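Local structure of single-stranded-DNA-specific exonuclease RecJ (Thermus thermophilus, 2ZXR) at residues Arg249-Ala254 and Ala298-Leu303; Gly466-Ala471 and Pro501-Ala506; Pro374-Glu379 and Gly393-Ala398; Leu589-Arg594 and Val603-Glu608; Ala51-Lys56 and Leu181-Thr186. The protein degrades single-stranded DNA from its 5' end in the 3' direction, using divalent metal ions, preferably magnesium, and shows no detectable activity on single-stranded RNA. All coordinates share one frame; numbering follows the deposited sequence.

Interaction 1. Residues Arg249-Ala254 and Ala298-Leu303; sequences RLLAEA and ALVGEL
Val300 carries this helix-helix contact, its two methyls reaching from helix 293-321 to the last turns of helix 246-254. The axes of the short segments come within 9.8 Å, and their N-to-C directions differ by 51°. The closest pair of CA atoms is that of Leu251 and Val300, 5.8 Å apart.

No polar bond crosses the interface; the contacts are van der Waals. Val300 CG2 lies over the backbone of the facing helix, 3.8 Å from Leu251 N, and also meets Leu250 CB at 4.2 Å. The other branch, CG1, stands anti to the backbone N (chi1 165°) and ends 3.8 Å from Ala254 CB, a methyl one turn beyond Leu250. One turn beyond Val300 on its own helix, Leu303 adds a second touch, its CD1 4.1 Å from Leu251 CD2, the two side chains crossing at about a right angle. Leu287 of helix 281-289 packs on both Val300 and Leu303, while Ile268 and Ile272 of helix 261-277 close over Leu251.

Polar groups stay out of the interface: Arg249 NE makes a salt bridge of 3.0 Å to Glu253 OE2, and Glu302 pairs with Lys283 and Arg305. OE2 of Glu253 lies in the guanidinium plane, while NE approaches it from above the carboxylate plane.

With no hydrogen bond between them, the helices rely on aliphatic groups meeting each other, an alanine and backbone.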
# COMPACT_ATOMS: atom_id res chain seq x y z
N ARG A 249 -6.24 -12.67 22.15
CA ARG A 249 -4.92 -12.47 22.72
C ARG A 249 -4.03 -13.70 22.45
O ARG A 249 -2.90 -13.58 22.01
CB ARG A 249 -5.03 -12.21 24.23
CG ARG A 249 -3.70 -12.19 24.92
CD ARG A 249 -3.82 -11.87 26.39
NE ARG A 249 -2.57 -12.19 27.07
CZ ARG A 249 -2.35 -12.01 28.37
NH1 ARG A 249 -3.31 -11.50 29.14
NH2 ARG A 249 -1.18 -12.35 28.89
N LEU A 250 -4.57 -14.89 22.68
CA LEU A 250 -3.83 -16.13 22.46
C LEU A 250 -3.51 -16.35 20.97
O LEU A 250 -2.43 -16.83 20.63
CB LEU A 250 -4.64 -17.31 23.03
CG LEU A 250 -4.08 -18.23 24.15
CD1 LEU A 250 -3.32 -17.44 25.23
CD2 LEU A 250 -5.26 -19.04 24.78
N LEU A 251 -4.42 -16.02 20.07
CA LEU A 251 -4.10 -16.22 18.65
C LEU A 251 -2.94 -15.27 18.31
O LEU A 251 -1.97 -15.66 17.65
CB LEU A 251 -5.30 -15.92 17.76
CG LEU A 251 -5.10 -16.01 16.25
CD1 LEU A 251 -4.48 -17.37 15.84
CD2 LEU A 251 -6.48 -15.84 15.58
N ALA A 252 -3.03 -14.02 18.79
CA ALA A 252 -1.99 -13.02 18.54
C ALA A 252 -0.62 -13.49 19.08
O ALA A 252 0.38 -13.41 18.37
CB ALA A 252 -2.38 -11.70 19.16
N GLU A 253 -0.57 -13.96 20.32
CA GLU A 253 0.71 -14.41 20.87
C GLU A 253 1.26 -15.61 20.09
O GLU A 253 2.45 -15.68 19.83
CB GLU A 253 0.57 -14.79 22.33
CG GLU A 253 0.06 -13.65 23.17
CD GLU A 253 -0.14 -14.02 24.63
OE1 GLU A 253 -0.20 -15.23 24.93
OE2 GLU A 253 -0.26 -13.09 25.46
N ALA A 254 0.37 -16.53 19.70
CA ALA A 254 0.77 -17.72 18.95
C ALA A 254 1.57 -17.34 17.71
O ALA A 254 2.52 -18.03 17.34
CB ALA A 254 -0.46 -18.56 18.52
N ALA A 298 -6.93 -24.61 22.81
CA ALA A 298 -7.22 -25.73 21.93
C ALA A 298 -7.69 -25.23 20.55
O ALA A 298 -7.27 -25.77 19.52
CB ALA A 298 -8.30 -26.63 22.55
N LEU A 299 -8.57 -24.23 20.52
CA LEU A 299 -9.08 -23.70 19.25
C LEU A 299 -7.98 -23.05 18.43
O LEU A 299 -7.98 -23.14 17.21
CB LEU A 299 -10.24 -22.70 19.49
CG LEU A 299 -11.53 -23.37 19.99
CD1 LEU A 299 -12.50 -22.30 20.52
CD2 LEU A 299 -12.19 -24.18 18.87
N VAL A 300 -7.04 -22.37 19.09
CA VAL A 300 -5.93 -21.76 18.38
C VAL A 300 -5.19 -22.92 17.68
O VAL A 300 -4.82 -22.82 16.51
CB VAL A 300 -5.00 -20.97 19.35
CG1 VAL A 300 -3.66 -20.66 18.68
CG2 VAL A 300 -5.69 -19.63 19.75
N GLY A 301 -5.00 -24.02 18.39
CA GLY A 301 -4.34 -25.17 17.78
C GLY A 301 -5.12 -25.61 16.55
O GLY A 301 -4.56 -25.92 15.49
N GLU A 302 -6.44 -25.64 16.68
CA GLU A 302 -7.30 -26.02 15.55
C GLU A 302 -7.14 -25.04 14.36
O GLU A 302 -7.02 -25.46 13.21
CB GLU A 302 -8.75 -26.06 16.02
CG GLU A 302 -9.67 -26.87 15.15
CD GLU A 302 -9.66 -28.34 15.52
OE1 GLU A 302 -8.56 -28.96 15.53
OE2 GLU A 302 -10.75 -28.89 15.83
N LEU A 303 -7.18 -23.74 14.61
CA LEU A 303 -7.02 -22.79 13.51
C LEU A 303 -5.65 -23.00 12.86
O LEU A 303 -5.52 -22.87 11.64
CB LEU A 303 -7.14 -21.32 13.96
CG LEU A 303 -8.42 -20.71 14.54
CD1 LEU A 303 -8.43 -19.22 14.21
CD2 LEU A 303 -9.67 -21.38 13.98

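Interaction 2. Residues Gly466-Ala471 and Pro501-Ala506; sequences GAPEEA and PEVEVA
Gly466 and Val503 grip each other through two backbone hydrogen bonds, the hallmark of an antiparallel hydrogen-bonded pair. Val503 N donates to Gly466 O at 2.8 Å, nearly straight at 173°, and Gly466 N donates back to Val503 O at 3.1 Å. Gly466 O also takes a CA-H...O contact from Glu502 CA at 3.4 Å.

Past this pair the two chains stay close without further N-H bonds. Ala467 CA lies 3.3 Å from Pro501 O, a second CA-H...O contact, and the same carbonyl oxygen sits 3.6 Å from Pro468 CD. The proline ring then turns its CD atom to Val503 CG2, 4.0 Å away. That methyl occupies the crowded position between the backbone N and the carbonyl carbon (CG1 having chi1 -62°), where it also comes near Gly466 O.

Further out, Phe482 and Leu499 pack on Pro468, and Leu484 of strand 479-484 packs on Val503, so the methyl and the proline ring lie among apolar side chains. Glu502 leads away, with Phe465 and Pro530 against it. Gly466 itself adopts backbone angles at which a CB would be jammed against the preceding carbonyl oxygen, which suits glycine at the point where strand 462-466 gives out.

Strand 462-466 thus parts from strand 503-514 here, and the chain leaves through Ala467 and Pro468 for strand 471-473 at the far edge of the same mixed sheet. The OB fold, to which this part of RecJ belongs, is a small barrel of strongly coiled, mainly antiparallel strands.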
# COMPACT_ATOMS: atom_id res chain seq x y z
N GLY A 466 23.16 3.27 -8.64
CA GLY A 466 24.61 3.15 -8.68
C GLY A 466 25.19 1.85 -9.15
O GLY A 466 24.50 0.98 -9.71
N ALA A 467 26.50 1.72 -8.94
CA ALA A 467 27.21 0.51 -9.31
C ALA A 467 27.28 -0.25 -8.00
O ALA A 467 27.85 0.22 -7.02
CB ALA A 467 28.61 0.84 -9.83
N PRO A 468 26.68 -1.44 -7.96
CA PRO A 468 26.68 -2.27 -6.76
C PRO A 468 28.09 -2.66 -6.37
O PRO A 468 28.95 -2.77 -7.24
CB PRO A 468 25.83 -3.47 -7.17
CG PRO A 468 26.11 -3.57 -8.64
CD PRO A 468 26.05 -2.14 -9.10
N GLU A 469 28.33 -2.86 -5.08
CA GLU A 469 29.65 -3.25 -4.61
C GLU A 469 29.55 -4.19 -3.44
O GLU A 469 28.53 -4.23 -2.74
CB GLU A 469 30.44 -2.02 -4.18
CG GLU A 469 29.72 -1.18 -3.17
CD GLU A 469 29.78 0.29 -3.53
OE1 GLU A 469 28.95 1.08 -3.00
OE2 GLU A 469 30.66 0.65 -4.33
N GLU A 470 30.61 -4.96 -3.22
CA GLU A 470 30.68 -5.92 -2.13
C GLU A 470 29.53 -6.91 -2.20
O GLU A 470 29.01 -7.35 -1.18
CB GLU A 470 30.65 -5.19 -0.78
CG GLU A 470 31.72 -4.13 -0.64
CD GLU A 470 31.89 -3.65 0.78
OE1 GLU A 470 32.79 -2.81 1.02
OE2 GLU A 470 31.14 -4.12 1.67
N ALA A 471 29.15 -7.27 -3.42
CA ALA A 471 28.06 -8.22 -3.62
C ALA A 471 28.40 -9.53 -2.94
O ALA A 471 29.57 -9.89 -2.84
CB ALA A 471 27.84 -8.45 -5.10
N PRO A 501 26.26 -3.69 -14.44
CA PRO A 501 27.26 -2.74 -13.93
C PRO A 501 26.64 -1.57 -13.17
O PRO A 501 27.26 -0.99 -12.27
CB PRO A 501 28.02 -2.32 -15.20
CG PRO A 501 27.03 -2.56 -16.30
CD PRO A 501 26.35 -3.84 -15.91
N GLU A 502 25.42 -1.22 -13.54
CA GLU A 502 24.70 -0.14 -12.89
C GLU A 502 23.28 -0.60 -12.63
O GLU A 502 22.64 -1.19 -13.52
CB GLU A 502 24.67 1.11 -13.76
CG GLU A 502 25.62 2.21 -13.34
CD GLU A 502 25.18 3.55 -13.90
OE1 GLU A 502 25.87 4.57 -13.68
OE2 GLU A 502 24.12 3.57 -14.56
N VAL A 503 22.77 -0.32 -11.44
CA VAL A 503 21.41 -0.71 -11.09
C VAL A 503 20.58 0.42 -10.49
O VAL A 503 21.09 1.47 -10.08
CB VAL A 503 21.41 -1.86 -10.05
CG1 VAL A 503 22.07 -3.10 -10.61
CG2 VAL A 503 22.12 -1.41 -8.79
N GLU A 504 19.28 0.19 -10.47
CA GLU A 504 18.33 1.10 -9.88
C GLU A 504 17.58 0.21 -8.89
O GLU A 504 17.30 -0.93 -9.20
CB GLU A 504 17.35 1.63 -10.93
CG GLU A 504 17.65 3.03 -11.33
CD GLU A 504 16.71 3.54 -12.38
OE1 GLU A 504 16.66 4.77 -12.51
OE2 GLU A 504 16.03 2.72 -13.06
N VAL A 505 17.28 0.74 -7.71
CA VAL A 505 16.58 -0.05 -6.69
C VAL A 505 15.45 0.73 -6.06
O VAL A 505 15.63 1.89 -5.70
CB VAL A 505 17.52 -0.43 -5.53
CG1 VAL A 505 16.69 -1.13 -4.42
CG2 VAL A 505 18.65 -1.32 -6.02
N ALA A 506 14.29 0.07 -5.92
CA ALA A 506 13.14 0.66 -5.26
C ALA A 506 13.16 -0.09 -3.94
O ALA A 506 12.94 -1.31 -3.91
CB ALA A 506 11.88 0.34 -6.01

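Interaction 3. Residues Pro374-Glu379 and Gly393-Ala398; sequences PISAVE and GHKEAA
Ala377 and Val378, in the first turn of helix 377-383, give their amide hydrogens to the hairpin loop that carries the Gly-Gly-His signature of DHHA1 domains. Ala377 N donates to Lys395 O at 3.0 Å with a fairly straight N-H...O angle of 167°. Val378 N donates to His394 O at 3.1 Å, more bent at 148°. In both bonds the donor stands well above the plane of the carbonyl. Glu379 N turns instead to Ser376 OG, the N-cap, in a weak bond of 3.4 Å. The first three amides of the helix, which have no acceptor within the helix itself, therefore all have one, the third only a weak one.

Side chains fill in around these bonds. Ala377 CB packs 3.8 Å from Ala398 CB, with Val369 of the sheet against both residues, and Val378 CB rests on Gly393 O. Ser371 OG bonds to Ile375 O just ahead of the cap.

The loop closes on itself, with the His394 side chain about 10 Å from the bound magnesium: His394 N donates to Ala397 O, and that same oxygen lies 3.4 Å above the centre of the imidazole ring.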
# COMPACT_ATOMS: atom_id res chain seq x y z
N PRO A 374 -6.98 -2.23 -16.66
CA PRO A 374 -8.25 -1.67 -17.12
C PRO A 374 -9.27 -2.78 -17.31
O PRO A 374 -10.29 -2.58 -17.96
CB PRO A 374 -7.86 -1.01 -18.43
CG PRO A 374 -6.90 -2.01 -19.01
CD PRO A 374 -6.04 -2.35 -17.80
N ILE A 375 -9.00 -3.97 -16.78
CA ILE A 375 -9.97 -5.03 -16.97
C ILE A 375 -10.77 -5.34 -15.74
O ILE A 375 -10.24 -5.82 -14.74
CB ILE A 375 -9.33 -6.31 -17.48
CG1 ILE A 375 -8.56 -6.01 -18.76
CG2 ILE A 375 -10.42 -7.36 -17.74
CD1 ILE A 375 -7.85 -7.20 -19.28
N SER A 376 -12.06 -5.08 -15.86
CA SER A 376 -13.02 -5.32 -14.80
C SER A 376 -13.44 -6.78 -14.75
O SER A 376 -13.92 -7.36 -15.74
CB SER A 376 -14.24 -4.42 -15.01
OG SER A 376 -15.28 -4.79 -14.12
N ALA A 377 -13.27 -7.37 -13.56
CA ALA A 377 -13.61 -8.75 -13.31
C ALA A 377 -15.07 -9.05 -13.62
O ALA A 377 -15.38 -9.91 -14.46
CB ALA A 377 -13.31 -9.10 -11.84
N VAL A 378 -15.97 -8.32 -12.96
CA VAL A 378 -17.38 -8.56 -13.14
C VAL A 378 -17.90 -8.22 -14.53
O VAL A 378 -18.85 -8.85 -15.00
CB VAL A 378 -18.21 -7.84 -12.02
CG1 VAL A 378 -18.14 -6.31 -12.17
CG2 VAL A 378 -19.63 -8.33 -12.05
N GLU A 379 -17.28 -7.26 -15.21
CA GLU A 379 -17.73 -6.91 -16.56
C GLU A 379 -17.27 -8.00 -17.53
O GLU A 379 -17.92 -8.26 -18.54
CB GLU A 379 -17.18 -5.54 -17.00
CG GLU A 379 -17.87 -4.34 -16.33
CD GLU A 379 -19.39 -4.32 -16.55
OE1 GLU A 379 -19.83 -4.32 -17.73
OE2 GLU A 379 -20.15 -4.31 -15.54
N GLY A 393 -19.80 -9.60 -8.37
CA GLY A 393 -18.49 -9.11 -8.01
C GLY A 393 -18.25 -7.67 -8.42
O GLY A 393 -19.19 -6.94 -8.74
N HIS A 394 -16.98 -7.28 -8.42
CA HIS A 394 -16.59 -5.93 -8.76
C HIS A 394 -15.41 -5.95 -9.72
O HIS A 394 -15.07 -6.99 -10.29
CB HIS A 394 -16.22 -5.14 -7.49
CG HIS A 394 -15.21 -5.83 -6.61
ND1 HIS A 394 -15.56 -6.78 -5.67
CD2 HIS A 394 -13.86 -5.73 -6.56
CE1 HIS A 394 -14.47 -7.24 -5.08
NE2 HIS A 394 -13.42 -6.61 -5.60
N LYS A 395 -14.74 -4.81 -9.84
CA LYS A 395 -13.62 -4.66 -10.76
C LYS A 395 -12.38 -5.51 -10.52
O LYS A 395 -11.68 -5.85 -11.48
CB LYS A 395 -13.19 -3.19 -10.82
CG LYS A 395 -14.32 -2.23 -11.13
CD LYS A 395 -13.82 -0.82 -11.47
CE LYS A 395 -13.98 -0.49 -12.97
NZ LYS A 395 -15.34 -0.86 -13.50
N GLU A 396 -12.09 -5.85 -9.27
CA GLU A 396 -10.87 -6.60 -9.00
C GLU A 396 -11.08 -8.06 -8.60
O GLU A 396 -10.13 -8.85 -8.59
CB GLU A 396 -10.05 -5.88 -7.92
CG GLU A 396 -9.86 -4.38 -8.21
CD GLU A 396 -8.81 -3.70 -7.32
OE1 GLU A 396 -8.59 -2.46 -7.47
OE2 GLU A 396 -8.19 -4.40 -6.48
N ALA A 397 -12.31 -8.41 -8.28
CA ALA A 397 -12.60 -9.78 -7.86
C ALA A 397 -14.04 -10.09 -8.16
O ALA A 397 -14.91 -9.22 -8.00
CB ALA A 397 -12.35 -9.92 -6.37
N ALA A 398 -14.31 -11.32 -8.57
CA ALA A 398 -15.69 -11.71 -8.88
C ALA A 398 -15.85 -13.20 -8.70
O ALA A 398 -14.86 -13.92 -8.63
CB ALA A 398 -16.05 -11.29 -10.33

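Interaction 4. Residues Leu589-Arg594 and Val603-Glu608; sequences LGLPPR and VALGRE
Ala604 is tied by a backbone hydrogen bond to Trp588, the residue just before Leu589, and this link between neighbouring parallel strands of the sheet in the RecJ C-terminal domain brings the two chains together where strands 587-588 and 601-603 run out. Beyond it the backbones touch without bonding. Ala604 O presses against the peptide that joins Leu589 to Gly590, 3.1 Å from Leu589 C; Gly590 N is 3.4 Å from the same oxygen, but the angle is too poor for a hydrogen bond. The carbonyl oxygens of Leu589 and Leu605 come within 3.4 Å of each other, two acceptors with nothing to share. Leu605 N bonds to Tyr638 OH, and Leu589 is backbone-bonded to Tyr560.

Side chains take over where hydrogen bonding stops. On one side of the chains Leu589 CD2 meets Ala604 CB at 4.4 Å, with Ala549 of helix 546-554 packed on both residues. A separate cluster gathers round Leu591, flanked by helix 643-655, which sends Tyr653 onto Leu591 and Phe646 onto Val603. Leu591 crosses Val603 at about a right angle, its CD2 4.2 Å from Val603 CG1. Leu605 has CG anti to its carbonyl carbon (chi1 -63°), and although its CB leads away from the opposite chain, the branch beyond swings back to place CD2 3.9 Å from Leu591 CD2.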
# COMPACT_ATOMS: atom_id res chain seq x y z
N LEU A 589 26.04 26.98 -18.25
CA LEU A 589 27.14 26.22 -17.68
C LEU A 589 27.01 26.21 -16.16
O LEU A 589 27.89 25.75 -15.46
CB LEU A 589 28.47 26.86 -18.07
CG LEU A 589 28.76 26.90 -19.57
CD1 LEU A 589 30.13 27.54 -19.81
CD2 LEU A 589 28.74 25.48 -20.13
N GLY A 590 25.89 26.74 -15.67
CA GLY A 590 25.67 26.80 -14.25
C GLY A 590 24.23 27.20 -14.05
O GLY A 590 23.49 27.36 -15.03
N LEU A 591 23.85 27.37 -12.79
CA LEU A 591 22.48 27.70 -12.45
C LEU A 591 22.27 29.18 -12.14
O LEU A 591 23.02 29.77 -11.36
CB LEU A 591 22.05 26.87 -11.22
CG LEU A 591 22.32 25.37 -11.30
CD1 LEU A 591 21.80 24.68 -10.04
CD2 LEU A 591 21.65 24.80 -12.53
N PRO A 592 21.25 29.79 -12.75
CA PRO A 592 21.08 31.20 -12.40
C PRO A 592 20.58 31.35 -10.96
O PRO A 592 20.08 30.40 -10.35
CB PRO A 592 20.07 31.71 -13.44
CG PRO A 592 19.42 30.49 -13.97
CD PRO A 592 20.46 29.43 -13.94
N PRO A 593 20.73 32.55 -10.39
CA PRO A 593 20.28 32.79 -9.01
C PRO A 593 18.77 32.77 -8.83
O PRO A 593 18.26 32.31 -7.81
CB PRO A 593 20.90 34.14 -8.68
CG PRO A 593 20.87 34.85 -10.02
CD PRO A 593 21.38 33.75 -10.94
N ARG A 594 18.04 33.29 -9.82
CA ARG A 594 16.59 33.34 -9.74
C ARG A 594 15.96 32.72 -10.96
O ARG A 594 16.60 32.56 -11.99
CB ARG A 594 16.14 34.80 -9.58
CG ARG A 594 16.51 35.37 -8.21
CD ARG A 594 16.70 36.87 -8.21
NE ARG A 594 17.76 37.29 -9.12
CZ ARG A 594 17.55 37.76 -10.35
NH1 ARG A 594 16.32 37.87 -10.83
NH2 ARG A 594 18.59 38.09 -11.11
N VAL A 603 21.39 22.63 -20.11
CA VAL A 603 22.17 22.97 -18.94
C VAL A 603 23.24 21.97 -18.60
O VAL A 603 23.01 20.77 -18.58
CB VAL A 603 21.23 23.14 -17.73
CG1 VAL A 603 22.02 23.57 -16.50
CG2 VAL A 603 20.14 24.14 -18.07
N ALA A 604 24.42 22.50 -18.35
CA ALA A 604 25.56 21.68 -17.97
C ALA A 604 26.01 22.26 -16.63
O ALA A 604 25.72 23.42 -16.31
CB ALA A 604 26.67 21.80 -19.01
N LEU A 605 26.68 21.45 -15.83
CA LEU A 605 27.17 21.92 -14.55
C LEU A 605 28.67 21.82 -14.64
O LEU A 605 29.40 22.81 -14.64
CB LEU A 605 26.69 21.03 -13.42
CG LEU A 605 25.18 20.98 -13.21
CD1 LEU A 605 24.89 19.88 -12.18
CD2 LEU A 605 24.68 22.35 -12.77
N GLY A 606 29.09 20.57 -14.75
CA GLY A 606 30.49 20.28 -14.85
C GLY A 606 30.87 18.89 -14.37
O GLY A 606 30.05 17.97 -14.29
N ARG A 607 32.16 18.77 -14.07
CA ARG A 607 32.78 17.55 -13.60
C ARG A 607 33.77 18.02 -12.53
O ARG A 607 34.07 17.30 -11.56
CB ARG A 607 33.50 16.86 -14.76
CG ARG A 607 34.04 15.46 -14.47
CD ARG A 607 32.96 14.56 -13.89
NE ARG A 607 32.73 14.83 -12.47
CZ ARG A 607 31.86 14.18 -11.71
NH1 ARG A 607 31.11 13.22 -12.23
NH2 ARG A 607 31.74 14.50 -10.42
N GLU A 608 34.27 19.25 -12.72
CA GLU A 608 35.20 19.89 -11.79
C GLU A 608 34.76 21.35 -11.65
O GLU A 608 35.44 22.18 -11.03
CB GLU A 608 36.65 19.84 -12.32
CG GLU A 608 37.12 18.46 -12.76
CD GLU A 608 36.52 18.04 -14.10
OE1 GLU A 608 36.71 16.87 -14.51
OE2 GLU A 608 35.87 18.89 -14.75

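Interaction 5. Residues Ala51-Lys56 and Leu181-Thr186; sequences ALLPLK and LKEKPT
Beside the metal site of the DHH domain, the loop 181-186 that leads into helix 187-201 receives two leucines, Leu53 and Leu55, from the N-terminal loop 51-56. Leu53 does its touching with both methyls: CD1 lies 3.7 Å from Glu183 CB and CD2 3.8 Å from Glu183 CG, the two side chains crossing at about a right angle. Leu53 CD1 also comes to 4.3 Å from Pro185 CG. Leu55 crosses Leu181 obliquely and meets it methyl to methyl, CD2 to CD2, at 3.6 Å.

An inverse gamma turn centred on Pro54 separates the two leucines, closed by a weak bond of 3.0 Å from Leu55 N to Leu53 O. The carboxylate of Glu183 turns elsewhere. Its chain bends at CG (chi2 -59°), and OE2 accepts from Trp228 N, so only the aliphatic part of the residue lies on Leu53. The Trp228 side chain in turn packs on Leu53 and Pro185, and Leu193 of helix 187-201 packs on Leu55.

The loop then passes close to the metal ligands. Pro185 lies about 6 Å, side chain to side chain, from the metal ligand His160. Next to it Thr186, at the N-cap, makes a weak bond to Gly189 N and hydrogen-bonds through OG1 to OD1 of Asp84, another ligand of the magnesium ion. Across the contact itself no hydrogen bond forms: apolar leucine methyls pack against a loop whose last residue, Thr186, is bonded to a metal-binding carboxylate, consistent with a second-shell part in shaping the site.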
# COMPACT_ATOMS: atom_id res chain seq x y z
N ALA A 51 -14.23 8.51 16.69
CA ALA A 51 -15.53 9.02 17.06
C ALA A 51 -16.67 8.18 16.50
O ALA A 51 -16.46 7.32 15.65
CB ALA A 51 -15.66 10.48 16.57
N LEU A 52 -17.88 8.45 16.97
CA LEU A 52 -19.04 7.74 16.48
C LEU A 52 -19.49 8.43 15.19
O LEU A 52 -20.07 9.51 15.23
CB LEU A 52 -20.17 7.78 17.52
CG LEU A 52 -21.52 7.17 17.15
CD1 LEU A 52 -21.37 5.69 16.83
CD2 LEU A 52 -22.49 7.35 18.31
N LEU A 53 -19.22 7.80 14.04
CA LEU A 53 -19.59 8.34 12.73
C LEU A 53 -21.10 8.34 12.58
O LEU A 53 -21.75 7.38 12.96
CB LEU A 53 -19.00 7.50 11.60
CG LEU A 53 -17.48 7.39 11.48
CD1 LEU A 53 -17.13 6.43 10.36
CD2 LEU A 53 -16.90 8.76 11.22
N PRO A 54 -21.67 9.40 11.99
CA PRO A 54 -23.11 9.55 11.78
C PRO A 54 -23.63 8.83 10.54
O PRO A 54 -24.17 9.47 9.62
CB PRO A 54 -23.28 11.06 11.68
CG PRO A 54 -22.07 11.44 10.90
CD PRO A 54 -20.96 10.62 11.56
N LEU A 55 -23.49 7.51 10.50
CA LEU A 55 -23.96 6.74 9.35
C LEU A 55 -25.46 6.77 9.33
O LEU A 55 -26.10 6.78 10.39
CB LEU A 55 -23.49 5.28 9.44
CG LEU A 55 -22.01 5.04 9.75
CD1 LEU A 55 -21.80 3.55 9.99
CD2 LEU A 55 -21.12 5.55 8.62
N LYS A 56 -26.03 6.74 8.13
CA LYS A 56 -27.47 6.74 7.97
C LYS A 56 -28.04 5.43 8.49
O LYS A 56 -27.51 4.36 8.20
CB LYS A 56 -27.84 6.91 6.50
CG LYS A 56 -29.36 6.96 6.24
CD LYS A 56 -29.65 6.68 4.77
CE LYS A 56 -30.60 7.69 4.18
NZ LYS A 56 -31.96 7.59 4.78
N LEU A 181 -20.05 11.61 3.27
CA LEU A 181 -19.25 11.11 4.37
C LEU A 181 -18.05 10.41 3.71
O LEU A 181 -18.22 9.45 2.96
CB LEU A 181 -20.01 10.10 5.20
CG LEU A 181 -19.08 9.56 6.29
CD1 LEU A 181 -18.77 10.70 7.26
CD2 LEU A 181 -19.71 8.39 7.01
N LYS A 182 -16.85 10.90 3.99
CA LYS A 182 -15.65 10.31 3.40
C LYS A 182 -14.94 9.43 4.43
O LYS A 182 -13.87 9.80 4.94
CB LYS A 182 -14.71 11.41 2.90
CG LYS A 182 -15.39 12.42 1.95
CD LYS A 182 -15.86 11.77 0.64
CE LYS A 182 -17.06 12.51 0.07
NZ LYS A 182 -16.90 14.00 0.16
N GLU A 183 -15.56 8.29 4.74
CA GLU A 183 -15.05 7.28 5.69
C GLU A 183 -15.43 5.93 5.09
O GLU A 183 -16.48 5.81 4.46
CB GLU A 183 -15.72 7.42 7.06
CG GLU A 183 -15.47 8.74 7.75
CD GLU A 183 -14.00 9.02 7.98
OE1 GLU A 183 -13.70 10.12 8.49
OE2 GLU A 183 -13.16 8.16 7.66
N LYS A 184 -14.61 4.91 5.31
CA LYS A 184 -14.92 3.60 4.76
C LYS A 184 -14.87 2.45 5.78
O LYS A 184 -14.10 1.50 5.63
CB LYS A 184 -13.98 3.33 3.58
CG LYS A 184 -14.00 4.49 2.57
CD LYS A 184 -12.90 4.36 1.53
CE LYS A 184 -13.16 5.30 0.34
NZ LYS A 184 -14.53 5.10 -0.25
N PRO A 185 -15.69 2.53 6.83
CA PRO A 185 -15.70 1.46 7.84
C PRO A 185 -16.08 0.12 7.21
O PRO A 185 -16.74 0.08 6.17
CB PRO A 185 -16.70 1.98 8.88
CG PRO A 185 -17.62 2.85 8.08
CD PRO A 185 -16.69 3.57 7.14
N THR A 186 -15.65 -0.98 7.80
CA THR A 186 -15.97 -2.29 7.21
C THR A 186 -17.16 -2.94 7.92
O THR A 186 -17.84 -2.30 8.72
CB THR A 186 -14.74 -3.25 7.28
OG1 THR A 186 -14.45 -3.56 8.65
CG2 THR A 186 -13.51 -2.60 6.66

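Overall arrangement
The five contacts are spread along an elongated monomer, and none touches another. Interactions 1, 3 and 5 lie nearer the nuclease centre: 5 comes nearest to the metal ligands, 3 brings the DHHA1 loop to within about 9 Å of a ligand side chain, and 1 belongs to the helices further off. Interactions 2 and 4 lie away from the metal site, in the OB and C-terminal domains. Interactions 1, 4 and 5 are buried without hydrogen bonds between their segments, being held by leucine, valine, alanine and proline and, in 5, the aliphatic part of Glu183. Interactions 2 and 3, partly buried, depend on backbone bonds, one between antiparallel strands, the other from helix start to hairpin loop.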